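Local coordinates for alginate lyase, family PL7 (Zobellia galactanivorans, PDB 4BE3), which cleaves the algal polysaccharide alginate as an exolytic lyase of family PL7, at residues Tyr140-Lys145 and Ile243-Tyr249; His73-Glu77 and Ala250-Phe256. All blocks are in the same frame, centred on the assembly; numbering follows the deposited sequence.

Contact 1: residues Tyr140-Lys145 and Ile243-Tyr249; sequences YEINTK and IERENAY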
loop_
_atom_site.group_PDB
_atom_site.type_symbol
_atom_site.label_atom_id
_atom_site.label_comp_id
_atom_site.label_asym_id
_atom_site.label_seq_id
_atom_site.Cartn_x
_atom_site.Cartn_y
_atom_site.Cartn_z
ATOM N N TYR A 140 0.758 22.390 -4.693
ATOM C CA TYR A 140 1.200 21.193 -5.468
ATOM C C TYR A 140 2.615 21.542 -5.869
ATOM O O TYR A 140 2.811 22.634 -6.490
ATOM C CB TYR A 140 0.301 21.120 -6.723
ATOM C CG TYR A 140 0.839 20.034 -7.659
ATOM C CD1 TYR A 140 0.535 18.676 -7.369
ATOM C CD2 TYR A 140 1.620 20.387 -8.792
ATOM C CE1 TYR A 140 0.983 17.669 -8.220
ATOM C CE2 TYR A 140 2.110 19.379 -9.661
ATOM C CZ TYR A 140 1.771 18.017 -9.297
ATOM O OH TYR A 140 2.282 17.003 -10.173
ATOM N N GLU A 141 3.629 20.672 -5.626
ATOM C CA GLU A 141 4.956 21.004 -6.121
ATOM C C GLU A 141 5.236 20.165 -7.355
ATOM O O GLU A 141 4.913 18.922 -7.381
ATOM C CB GLU A 141 5.902 20.640 -5.001
ATOM C CG GLU A 141 7.370 20.841 -5.479
ATOM C CD GLU A 141 8.288 20.682 -4.270
ATOM O OE1 GLU A 141 8.117 19.786 -3.359
ATOM O OE2 GLU A 141 9.267 21.492 -4.220
ATOM N N ILE A 142 5.785 20.753 -8.440
ATOM C CA ILE A 142 5.996 19.932 -9.633
ATOM C C ILE A 142 7.059 18.882 -9.402
ATOM O O ILE A 142 7.999 19.053 -8.659
ATOM C CB ILE A 142 6.346 20.813 -10.890
ATOM C CG1 ILE A 142 7.498 21.761 -10.541
ATOM C CG2 ILE A 142 5.110 21.612 -11.365
ATOM C CD1 ILE A 142 8.225 22.289 -11.858
ATOM N N ASN A 143 6.854 17.703 -10.049
ATOM C CA ASN A 143 7.950 16.753 -10.053
ATOM C C ASN A 143 8.897 17.079 -11.234
ATOM O O ASN A 143 8.688 16.602 -12.356
ATOM C CB ASN A 143 7.339 15.338 -10.235
ATOM C CG ASN A 143 8.368 14.239 -9.853
ATOM O OD1 ASN A 143 8.127 13.009 -10.017
ATOM N ND2 ASN A 143 9.437 14.655 -9.268
ATOM N N THR A 144 9.815 18.011 -10.960
ATOM C CA THR A 144 10.537 18.742 -12.008
ATOM C C THR A 144 11.206 17.779 -12.994
ATOM O O THR A 144 11.783 16.785 -12.566
ATOM C CB THR A 144 11.667 19.526 -11.324
ATOM O OG1 THR A 144 11.126 20.150 -10.149
ATOM C CG2 THR A 144 12.230 20.688 -12.277
ATOM N N LYS A 145 11.071 18.061 -14.274
ATOM C CA LYS A 145 11.811 17.281 -15.327
ATOM C C LYS A 145 13.195 17.800 -15.231
ATOM O O LYS A 145 13.419 18.957 -15.397
ATOM C CB LYS A 145 11.151 17.541 -16.680
ATOM C CG LYS A 145 11.728 16.700 -17.849
ATOM C CD LYS A 145 11.165 17.352 -19.109
ATOM C CE LYS A 145 12.013 17.030 -20.335
ATOM N NZ LYS A 145 11.803 15.582 -20.624
ATOM N N ILE A 243 9.881 22.993 -15.630
ATOM C CA ILE A 243 8.755 22.295 -16.193
ATOM C C ILE A 243 8.679 20.917 -15.500
ATOM O O ILE A 243 9.685 20.404 -14.928
ATOM C CB ILE A 243 8.816 22.230 -17.732
ATOM C CG1 ILE A 243 10.108 21.516 -18.195
ATOM C CG2 ILE A 243 8.623 23.682 -18.287
ATOM C CD1 ILE A 243 10.008 20.926 -19.562
ATOM N N GLU A 244 7.510 20.305 -15.606
ATOM C CA GLU A 244 7.285 19.034 -14.892
ATOM C C GLU A 244 7.353 17.865 -15.851
ATOM O O GLU A 244 6.971 17.960 -17.047
ATOM C CB GLU A 244 5.881 19.086 -14.222
ATOM C CG GLU A 244 5.585 17.777 -13.450
ATOM C CD GLU A 244 4.352 17.952 -12.558
ATOM O OE1 GLU A 244 3.376 18.528 -13.076
ATOM O OE2 GLU A 244 4.349 17.426 -11.405
ATOM N N ARG A 245 7.866 16.748 -15.381
ATOM C CA ARG A 245 7.828 15.531 -16.259
ATOM C C ARG A 245 6.408 15.193 -16.647
ATOM O O ARG A 245 5.459 15.399 -15.861
ATOM C CB ARG A 245 8.218 14.347 -15.546
ATOM C CG ARG A 245 9.337 14.496 -14.692
ATOM C CD ARG A 245 8.728 13.721 -13.585
ATOM N NE ARG A 245 9.648 12.770 -13.141
ATOM C CZ ARG A 245 10.881 12.892 -12.614
ATOM N NH1 ARG A 245 11.535 13.947 -12.320
ATOM N NH2 ARG A 245 11.467 11.775 -12.335
ATOM N N GLU A 246 6.292 14.531 -17.798
ATOM C CA GLU A 246 5.015 14.378 -18.445
ATOM C C GLU A 246 4.092 13.547 -17.548
ATOM O O GLU A 246 2.873 13.748 -17.523
ATOM C CB GLU A 246 5.235 13.654 -19.826
ATOM C CG GLU A 246 3.894 13.215 -20.433
ATOM C CD GLU A 246 4.109 12.527 -21.800
ATOM O OE1 GLU A 246 5.270 12.328 -22.202
ATOM O OE2 GLU A 246 3.112 12.204 -22.457
ATOM N N ASN A 247 4.684 12.613 -16.830
ATOM C CA ASN A 247 3.831 11.694 -16.025
ATOM C C ASN A 247 3.823 12.031 -14.563
ATOM O O ASN A 247 3.419 11.192 -13.688
ATOM C CB ASN A 247 4.250 10.251 -16.188
ATOM C CG ASN A 247 4.078 9.774 -17.660
ATOM O OD1 ASN A 247 4.982 9.144 -18.172
ATOM N ND2 ASN A 247 2.950 10.136 -18.344
ATOM N N ALA A 248 4.223 13.292 -14.281
ATOM C CA ALA A 248 4.155 13.809 -12.908
ATOM C C ALA A 248 4.689 12.790 -11.881
ATOM O O ALA A 248 5.892 12.478 -11.852
ATOM C CB ALA A 248 2.709 14.273 -12.543
ATOM N N TYR A 249 3.849 12.361 -10.911
ATOM C CA TYR A 249 4.403 11.537 -9.842
ATOM C C TYR A 249 4.026 10.019 -10.155
ATOM O O TYR A 249 4.031 9.235 -9.218
ATOM C CB TYR A 249 3.702 11.909 -8.533
ATOM C CG TYR A 249 4.296 13.241 -7.996
ATOM C CD1 TYR A 249 5.513 13.197 -7.282
ATOM C CD2 TYR A 249 3.738 14.478 -8.309
ATOM C CE1 TYR A 249 6.086 14.333 -6.759
ATOM C CE2 TYR A 249 4.310 15.653 -7.756
ATOM C CZ TYR A 249 5.430 15.560 -7.022
ATOM O OH TYR A 249 6.072 16.654 -6.485
HETATM O O HOH W 1 12.705 21.825 -15.717
#

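Contact 2: residues His73-Glu77 and Ala250-Phe256; sequences HWIPE and AGEIQYF. With SRT (S,R meso-tartaric acid), chain C.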
loop_
_atom_site.group_PDB
_atom_site.type_symbol
_atom_site.label_atom_id
_atom_site.label_comp_id
_atom_site.label_asym_id
_atom_site.label_seq_id
_atom_site.Cartn_x
_atom_site.Cartn_y
_atom_site.Cartn_z
ATOM N N HIS A 73 4.596 2.872 2.495
ATOM C CA HIS A 73 4.603 3.843 1.419
ATOM C C HIS A 73 3.690 3.351 0.304
ATOM O O HIS A 73 3.272 2.140 0.329
ATOM C CB HIS A 73 6.006 3.988 0.963
ATOM C CG HIS A 73 6.924 4.502 2.018
ATOM N ND1 HIS A 73 8.299 4.511 1.852
ATOM C CD2 HIS A 73 6.683 5.008 3.270
ATOM C CE1 HIS A 73 8.880 5.047 2.950
ATOM N NE2 HIS A 73 7.899 5.383 3.805
ATOM N N TRP A 74 3.424 4.143 -0.724
ATOM C CA TRP A 74 2.544 3.757 -1.785
ATOM C C TRP A 74 2.811 4.640 -2.970
ATOM O O TRP A 74 3.414 5.680 -2.842
ATOM C CB TRP A 74 1.058 3.831 -1.363
ATOM C CG TRP A 74 0.803 5.108 -0.544
ATOM C CD1 TRP A 74 1.019 5.343 0.819
ATOM C CD2 TRP A 74 0.253 6.338 -1.089
ATOM N NE1 TRP A 74 0.599 6.643 1.142
ATOM C CE2 TRP A 74 0.139 7.274 0.032
ATOM C CE3 TRP A 74 -0.207 6.721 -2.375
ATOM C CZ2 TRP A 74 -0.297 8.574 -0.122
ATOM C CZ3 TRP A 74 -0.672 8.067 -2.529
ATOM C CH2 TRP A 74 -0.722 8.962 -1.389
ATOM N N ILE A 75 2.487 4.148 -4.172
ATOM C CA ILE A 75 2.547 4.975 -5.388
ATOM C C ILE A 75 1.127 5.473 -5.651
ATOM O O ILE A 75 0.101 4.967 -5.177
ATOM C CB ILE A 75 3.121 4.174 -6.586
ATOM C CG1 ILE A 75 2.209 2.913 -6.938
ATOM C CG2 ILE A 75 4.520 3.702 -6.272
ATOM C CD1 ILE A 75 2.678 2.308 -8.317
ATOM N N PRO A 76 1.025 6.625 -6.384
ATOM C CA PRO A 76 -0.319 7.205 -6.566
ATOM C C PRO A 76 -1.298 6.245 -7.194
ATOM O O PRO A 76 -2.474 6.267 -6.842
ATOM C CB PRO A 76 -0.056 8.429 -7.488
ATOM C CG PRO A 76 1.416 8.872 -6.946
ATOM C CD PRO A 76 2.132 7.453 -6.974
ATOM N N GLU A 77 -0.827 5.376 -8.128
ATOM C CA GLU A 77 -1.742 4.451 -8.719
ATOM C C GLU A 77 -2.396 3.550 -7.732
ATOM O O GLU A 77 -3.526 3.063 -8.025
ATOM C CB GLU A 77 -0.930 3.542 -9.691
ATOM C CG GLU A 77 -0.459 4.320 -10.955
ATOM C CD GLU A 77 0.923 4.955 -10.823
ATOM O OE1 GLU A 77 1.411 5.352 -9.728
ATOM O OE2 GLU A 77 1.580 5.115 -11.906
ATOM N N ALA A 250 3.509 9.742 -11.382
ATOM C CA ALA A 250 3.215 8.248 -11.719
ATOM C C ALA A 250 4.365 7.337 -11.255
ATOM O O ALA A 250 5.554 7.648 -11.523
ATOM C CB ALA A 250 3.000 8.122 -13.193
ATOM N N GLY A 251 4.043 6.311 -10.425
ATOM C CA GLY A 251 5.001 5.295 -10.056
ATOM C C GLY A 251 6.028 5.745 -9.033
ATOM O O GLY A 251 6.973 5.034 -8.694
ATOM N N GLU A 252 5.892 6.963 -8.544
ATOM C CA GLU A 252 6.881 7.476 -7.561
ATOM C C GLU A 252 6.411 7.169 -6.154
ATOM O O GLU A 252 5.252 7.574 -5.691
ATOM C CB GLU A 252 7.124 9.041 -7.715
ATOM C CG GLU A 252 8.549 9.287 -7.182
ATOM C CD GLU A 252 9.033 10.618 -7.570
ATOM O OE1 GLU A 252 8.640 11.602 -6.804
ATOM O OE2 GLU A 252 9.704 10.735 -8.624
ATOM N N ILE A 253 7.289 6.533 -5.368
ATOM C CA ILE A 253 6.814 6.101 -4.039
ATOM C C ILE A 253 6.646 7.295 -3.093
ATOM O O ILE A 253 7.499 8.168 -3.042
ATOM C CB ILE A 253 7.807 5.144 -3.414
ATOM C CG1 ILE A 253 7.748 3.771 -4.284
ATOM C CG2 ILE A 253 7.479 4.767 -1.965
ATOM C CD1 ILE A 253 9.018 2.896 -4.092
ATOM N N GLN A 254 5.531 7.289 -2.372
ATOM C CA GLN A 254 5.255 8.397 -1.393
ATOM C C GLN A 254 4.511 7.986 -0.206
ATOM O O GLN A 254 4.250 6.758 -0.024
ATOM C CB GLN A 254 4.449 9.369 -2.020
ATOM C CG GLN A 254 3.259 8.928 -2.639
ATOM C CD GLN A 254 3.334 9.856 -3.856
ATOM O OE1 GLN A 254 4.502 10.283 -4.448
ATOM N NE2 GLN A 254 2.165 10.363 -4.123
ATOM N N TYR A 255 4.315 8.932 0.734
ATOM C CA TYR A 255 3.639 8.583 1.929
ATOM C C TYR A 255 3.021 9.818 2.565
ATOM O O TYR A 255 3.429 10.958 2.200
ATOM C CB TYR A 255 4.573 7.898 2.951
ATOM C CG TYR A 255 5.819 8.697 3.284
ATOM C CD1 TYR A 255 6.979 8.515 2.537
ATOM C CD2 TYR A 255 5.854 9.584 4.400
ATOM C CE1 TYR A 255 8.161 9.188 2.888
ATOM C CE2 TYR A 255 7.009 10.269 4.738
ATOM C CZ TYR A 255 8.156 10.082 3.965
ATOM O OH TYR A 255 9.326 10.737 4.263
ATOM N N PHE A 256 2.044 9.619 3.406
ATOM C CA PHE A 256 1.430 10.801 4.087
ATOM C C PHE A 256 2.233 11.284 5.209
ATOM O O PHE A 256 3.005 10.531 5.858
ATOM C CB PHE A 256 0.040 10.458 4.685
ATOM C CG PHE A 256 -1.013 10.242 3.617
ATOM C CD1 PHE A 256 -1.368 11.291 2.836
ATOM C CD2 PHE A 256 -1.675 8.989 3.416
ATOM C CE1 PHE A 256 -2.397 11.196 1.860
ATOM C CE2 PHE A 256 -2.775 8.854 2.501
ATOM C CZ PHE A 256 -3.078 9.959 1.648
HETATM O O1 SRT C . 11.422 15.249 4.500
HETATM O O11 SRT C . 9.215 14.844 5.030
HETATM C C1 SRT C . 10.450 14.683 5.075
HETATM C C2 SRT C . 10.634 13.669 6.151
HETATM O O2 SRT C . 9.839 12.464 6.105
HETATM C C3 SRT C . 11.767 13.879 7.122
HETATM O O3 SRT C . 10.969 14.675 7.890
HETATM C C4 SRT C . 12.363 12.720 7.787
HETATM O O4 SRT C . 12.136 12.464 8.964
HETATM O O41 SRT C . 12.986 11.890 7.126
#

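Contact 1: residues Tyr140-Lys145 and Ile243-Tyr249
A very short hydrogen bond marks this contact: the phenol OH of Y140 donates to E244 OE2 at 2.4 Å, so short that its exact length is doubtful and nothing should rest on it. The Y140 side chain is swung away from its own backbone N (chi1 172°), which carries the ring across to the carboxylate of E244; the carboxylate carbon lies at the ring's edge, in its plane. The two groups arrive from opposite directions. E244 reaches in on an extended chain, and its OE2 is gripped a second time by the backbone N of N143, 2.9 Å away and nearly straight, on the anti side. The other oxygen, OE1, is bonded to S219 OG, so both oxygens of the buried carboxylate are satisfied.

Beside it stands Y249. Its OH donates to E141 O at 2.7 Å, coming from above the carbonyl plane, while N143 CB sits over the centre of the ring, 3.8 Å from the centroid, as a CH-pi contact. On the far side of N143 the amide plane lies almost parallel to the guanidinium of R245. That arginine bends its chain so that NH1 reaches T144 O at 2.9 Å, in the guanidinium plane.

The backbones are tied as well: R245 N bonds to N143 O (3.1 Å) and K145 N to I243 O (2.8 Å), flanking a lone bridge between T144 and E244. A water extends the tie by donating to K145 O and accepting from I243 N.

The inverse gamma turn at N143 and the type I turn R245-A248 lie beside this single bridge, which clasps the end of strand 133-141 to the loop before strand 254-258 in the jelly-roll fold of PL7 lyases.

Contact 2: residues His73-Glu77 and Ala250-Phe256
H73 lies alongside Y255, both side chains pointing the same way. CB presses on CG2 of I253 at 3.4 Å. CG is equally near that methyl and Y255 CD1, and ND1 stays on the isoleucine side. CD2 meets CB and CD1 of the tyrosine, CE1 also faces CD1, and NE2 comes nearest, 3.5 Å from Y255 CD1, which lies over one face of the imidazole toward its rim. The result is an offset stack, centroids 4.6 Å apart and planes at 18°.

Next along the chain, W74 pairs with Q254 as an antiparallel hydrogen-bonded pair: W74 N to Q254 O is 2.8 Å and Q254 N to W74 O is 2.7 Å. Swung between its backbone N and carbonyl carbon (chi1 42°), the indole folds back over the strand. Q254 CG lies over its six-membered ring, and CZ2 stands over the centre of the F256 ring, 3.6 Å from F256 CZ. NE1 bonds to Q70 OE1. With an alanine in place of W74, F256 and Q254 CG would probably lose the ring that packs on them, and Q70 OE1 its indole partner.

At the other end E77 OE1 takes G251 N at 2.9 Å on its syn lone pair, while the second subunit packs on H73, I75, E77 and I253.

Y255 OH is hydrogen-bonded to tartrate O2 at 2.6 Å, in the ring plane, and T60 and K257 also hold the ligand. Stacked on H73 along its near part, the Y255 ring leaves its hydroxyl to the tartrate, consistent with a pocket suited to acidic sugars.

Overall arrangement
Along the chain the order is 73-77, 140-145, 243-249, 250-256, so contact 1 is enclosed by the longer span that contact 2 closes, and the two share one continuous run, 243-256. Their centres are 14 Å apart, on the same side of the chain's centre. Both reach the larger antiparallel sheet: strand 133-141 leads into contact 1 and strand 254-258 leaves contact 2, with strands 121-126 and 104-112 between them. They touch directly, Y249 O lying 3.4 Å from P76 CD. The run 243-256 leads from the loop after helix 229-234 into strand 254-258, where Y255 reaches the tartrate pocket, and contact 2 also meets the second subunit.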